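Local structure of peptidase M16 C-terminal domain-containing protein (3D3Y) at residues Thr39-Glu51 / Glu183-Met195. The protein is of unknown function but probably resembles the M16 metallopeptidases, with a domain of their inactive type, and may bind a metal ion. Sequence-based numbering, arbitrary orientation.
Sequences TITKRTLLSSLME and ETAASLAAYYQKM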
# COMPACT_ATOMS: atom_id res chain seq x y z
N THR A 39 2.98 7.09 15.17
CA THR A 39 4.15 6.32 14.71
C THR A 39 4.31 6.21 13.19
O THR A 39 5.28 5.65 12.74
CB THR A 39 4.17 4.89 15.25
OG1 THR A 39 3.07 4.15 14.70
CG2 THR A 39 4.14 4.87 16.83
N ILE A 40 3.37 6.72 12.40
CA ILE A 40 3.47 6.59 10.93
C ILE A 40 4.73 7.25 10.37
O ILE A 40 5.48 6.64 9.60
CB ILE A 40 2.21 7.13 10.22
CG1 ILE A 40 1.03 6.17 10.44
CG2 ILE A 40 2.42 7.32 8.69
CD1 ILE A 40 -0.38 6.83 10.17
N THR A 41 4.94 8.51 10.72
CA THR A 41 6.10 9.24 10.24
C THR A 41 7.39 8.67 10.84
O THR A 41 8.43 8.62 10.16
CB THR A 41 5.99 10.77 10.60
OG1 THR A 41 4.83 11.33 9.99
CG2 THR A 41 7.25 11.52 10.10
N LYS A 42 7.32 8.23 12.09
CA LYS A 42 8.47 7.57 12.73
C LYS A 42 8.86 6.31 11.96
O LYS A 42 10.04 6.12 11.64
CB LYS A 42 8.13 7.21 14.18
CG LYS A 42 8.18 8.42 15.14
CD LYS A 42 7.76 8.01 16.52
CE LYS A 42 7.81 9.19 17.50
NZ LYS A 42 6.57 9.99 17.25
N ARG A 43 7.88 5.47 11.65
CA ARG A 43 8.16 4.26 10.85
C ARG A 43 8.73 4.62 9.49
O ARG A 43 9.69 3.99 9.02
CB ARG A 43 6.88 3.42 10.70
CG ARG A 43 6.49 2.79 12.02
CD ARG A 43 5.08 2.20 12.03
NE ARG A 43 4.91 0.94 11.29
CZ ARG A 43 5.26 -0.27 11.74
NH1 ARG A 43 5.90 -0.40 12.90
NH2 ARG A 43 5.01 -1.36 10.99
N THR A 44 8.13 5.58 8.82
CA THR A 44 8.66 6.02 7.51
C THR A 44 10.12 6.46 7.55
O THR A 44 10.93 6.03 6.70
CB THR A 44 7.77 7.14 6.90
OG1 THR A 44 6.44 6.65 6.85
CG2 THR A 44 8.22 7.57 5.49
N LEU A 45 10.45 7.34 8.49
CA LEU A 45 11.84 7.81 8.61
C LEU A 45 12.79 6.68 9.03
O LEU A 45 13.92 6.57 8.53
CB LEU A 45 11.95 8.98 9.60
CG LEU A 45 13.35 9.59 9.86
CD1 LEU A 45 14.02 10.03 8.49
CD2 LEU A 45 13.20 10.81 10.77
N LEU A 46 12.34 5.86 9.97
CA LEU A 46 13.11 4.71 10.40
C LEU A 46 13.49 3.80 9.21
O LEU A 46 14.59 3.26 9.15
CB LEU A 46 12.34 3.91 11.44
CG LEU A 46 13.13 2.76 12.05
CD1 LEU A 46 14.41 3.24 12.81
CD2 LEU A 46 12.21 1.98 12.99
N SER A 47 12.56 3.58 8.29
CA SER A 47 12.86 2.73 7.15
C SER A 47 14.04 3.32 6.35
O SER A 47 14.88 2.56 5.83
CB SER A 47 11.61 2.52 6.27
OG SER A 47 11.31 3.65 5.48
N SER A 48 14.13 4.65 6.25
CA SER A 48 15.29 5.25 5.58
C SER A 48 16.57 5.10 6.41
O SER A 48 17.62 4.83 5.87
CB SER A 48 15.09 6.73 5.31
OG SER A 48 14.22 6.88 4.21
N LEU A 49 16.45 5.22 7.72
CA LEU A 49 17.63 5.17 8.58
C LEU A 49 18.23 3.78 8.57
O LEU A 49 19.47 3.64 8.45
CB LEU A 49 17.29 5.60 10.01
CG LEU A 49 16.86 7.06 10.22
CD1 LEU A 49 16.23 7.29 11.60
CD2 LEU A 49 18.04 8.04 10.05
N MSE A 50 17.37 2.75 8.65
CA MSE A 50 17.88 1.39 8.77
C MSE A 50 18.42 0.84 7.45
O MSE A 50 19.21 -0.11 7.44
CB MSE A 50 16.82 0.48 9.37
CG MSE A 50 16.51 0.90 10.82
SE MSE A 50 15.15 -0.28 11.54
CE MSE A 50 16.03 -2.00 11.29
N GLU A 51 18.02 1.47 6.35
CA GLU A 51 18.44 1.05 5.01
C GLU A 51 19.80 1.64 4.60
O GLU A 51 20.58 0.98 3.90
CB GLU A 51 17.37 1.51 4.00
CG GLU A 51 17.63 1.16 2.57
CD GLU A 51 16.56 1.76 1.65
OE1 GLU A 51 16.52 3.00 1.52
OE2 GLU A 51 15.74 1.00 1.10
N GLU A 183 10.45 15.23 14.79
CA GLU A 183 11.21 13.99 15.00
C GLU A 183 12.72 14.22 15.07
O GLU A 183 13.26 15.09 14.38
CB GLU A 183 10.85 12.95 13.92
CG GLU A 183 9.40 12.50 13.90
CD GLU A 183 8.94 11.80 15.18
OE1 GLU A 183 9.77 11.32 15.99
OE2 GLU A 183 7.72 11.72 15.36
N THR A 184 13.38 13.46 15.95
CA THR A 184 14.82 13.65 16.21
C THR A 184 15.52 12.30 16.28
O THR A 184 14.88 11.25 16.28
CB THR A 184 15.09 14.38 17.55
OG1 THR A 184 14.54 13.61 18.64
CG2 THR A 184 14.49 15.83 17.55
N ALA A 185 16.85 12.37 16.37
CA ALA A 185 17.70 11.19 16.46
C ALA A 185 17.34 10.34 17.67
O ALA A 185 17.34 9.12 17.58
CB ALA A 185 19.19 11.58 16.49
N ALA A 186 16.99 11.00 18.77
CA ALA A 186 16.51 10.33 20.00
C ALA A 186 15.12 9.69 19.85
O ALA A 186 14.95 8.54 20.21
CB ALA A 186 16.52 11.30 21.18
N SER A 187 14.14 10.45 19.36
CA SER A 187 12.80 9.94 19.14
C SER A 187 12.79 8.71 18.22
O SER A 187 12.06 7.72 18.47
CB SER A 187 11.84 11.05 18.64
OG SER A 187 12.09 11.41 17.28
N LEU A 188 13.64 8.74 17.20
CA LEU A 188 13.75 7.60 16.26
C LEU A 188 14.43 6.36 16.85
O LEU A 188 14.01 5.25 16.54
CB LEU A 188 14.44 7.98 14.93
CG LEU A 188 13.48 8.29 13.78
CD1 LEU A 188 12.72 7.03 13.42
CD2 LEU A 188 12.50 9.41 14.21
N ALA A 189 15.47 6.57 17.66
CA ALA A 189 16.12 5.48 18.39
C ALA A 189 15.16 4.87 19.43
O ALA A 189 15.11 3.65 19.61
CB ALA A 189 17.38 5.97 19.08
N ALA A 190 14.42 5.73 20.13
CA ALA A 190 13.40 5.23 21.03
C ALA A 190 12.34 4.43 20.27
O ALA A 190 11.92 3.34 20.71
CB ALA A 190 12.76 6.38 21.84
N TYR A 191 11.91 4.95 19.12
CA TYR A 191 10.88 4.27 18.35
C TYR A 191 11.41 2.91 17.83
O TYR A 191 10.71 1.88 17.95
CB TYR A 191 10.27 5.13 17.20
CG TYR A 191 9.25 4.26 16.51
CD1 TYR A 191 8.09 3.88 17.22
CD2 TYR A 191 9.51 3.69 15.26
CE1 TYR A 191 7.19 2.99 16.68
CE2 TYR A 191 8.59 2.79 14.68
CZ TYR A 191 7.43 2.46 15.41
OH TYR A 191 6.52 1.58 14.92
N TYR A 192 12.62 2.89 17.27
CA TYR A 192 13.26 1.63 16.86
C TYR A 192 13.09 0.54 17.95
O TYR A 192 12.68 -0.60 17.66
CB TYR A 192 14.75 1.83 16.57
CG TYR A 192 15.51 0.53 16.58
CD1 TYR A 192 15.47 -0.34 15.47
CD2 TYR A 192 16.28 0.16 17.70
CE1 TYR A 192 16.18 -1.56 15.48
CE2 TYR A 192 16.97 -1.04 17.73
CZ TYR A 192 16.93 -1.89 16.61
OH TYR A 192 17.61 -3.09 16.66
N GLN A 193 13.38 0.90 19.18
CA GLN A 193 13.32 -0.08 20.28
C GLN A 193 11.91 -0.58 20.51
O GLN A 193 11.70 -1.76 20.80
CB GLN A 193 13.88 0.53 21.57
CG GLN A 193 15.39 0.46 21.58
CD GLN A 193 15.99 1.37 22.62
OE1 GLN A 193 15.96 1.08 23.83
NE2 GLN A 193 16.58 2.49 22.16
N LYS A 194 10.94 0.32 20.41
CA LYS A 194 9.52 -0.04 20.58
C LYS A 194 8.99 -0.92 19.42
O LYS A 194 8.37 -1.95 19.67
CB LYS A 194 8.65 1.22 20.76
CG LYS A 194 7.15 0.92 20.89
CD LYS A 194 6.25 2.17 20.88
CE LYS A 194 4.93 1.89 21.61
NZ LYS A 194 5.08 1.77 23.10
N MSE A 195 9.28 -0.55 18.17
CA MSE A 195 8.95 -1.41 17.03
C MSE A 195 9.55 -2.81 17.20
O MSE A 195 8.84 -3.81 17.06
CB MSE A 195 9.38 -0.81 15.71
CG MSE A 195 8.88 -1.68 14.52
SE MSE A 195 9.38 -0.97 12.81
CE MSE A 195 11.15 -1.70 12.78
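Tyr-191 has its ring swung opposite its own backbone N (chi1 179°), which carries it across to helix 40-51, while a bend at chi3 (74°) turns the guanidinium of Arg-43 to meet it. Arg-43 NH1 donates to Tyr-191 OH over 2.9 Å, nearly straight and in the guanidinium plane, which stands almost perpendicular to the phenol ring. The same nitrogen is in a salt bridge with Asp-199, and NE bonds His-86, so this buried cation is held on several sides and its charge probably offset. Tyrosine suits its place by offering a hydroxyl and a flat face, over which Lys-42 CB makes a CH-pi contact. The lysine chain, extended until a last bend at chi4, carries NZ to the syn lone pair of Glu-183 OE2, a 2.8 Å salt bridge; NZ also bonds Glu-38 O. Further along helix 40-51 branched leucines interlock as knobs into holes: Leu-46 sits among Leu-188, Tyr-191, Tyr-192 and Met-195, and Leu-188 among Lys-42, Leu-45, Leu-46 and Leu-49. Selenomethionine Met-50 makes a Met-aromatic contact at the Tyr-192 ring edge. This nearly perpendicular helix packing (-94°, axes 10.0 Å apart) adjoins the six-stranded sheet: Phe-88 of strand 85-95 and Phe-127 of strand 126-127 touch both helices, Phe-132 of helix 129-148 Leu-45.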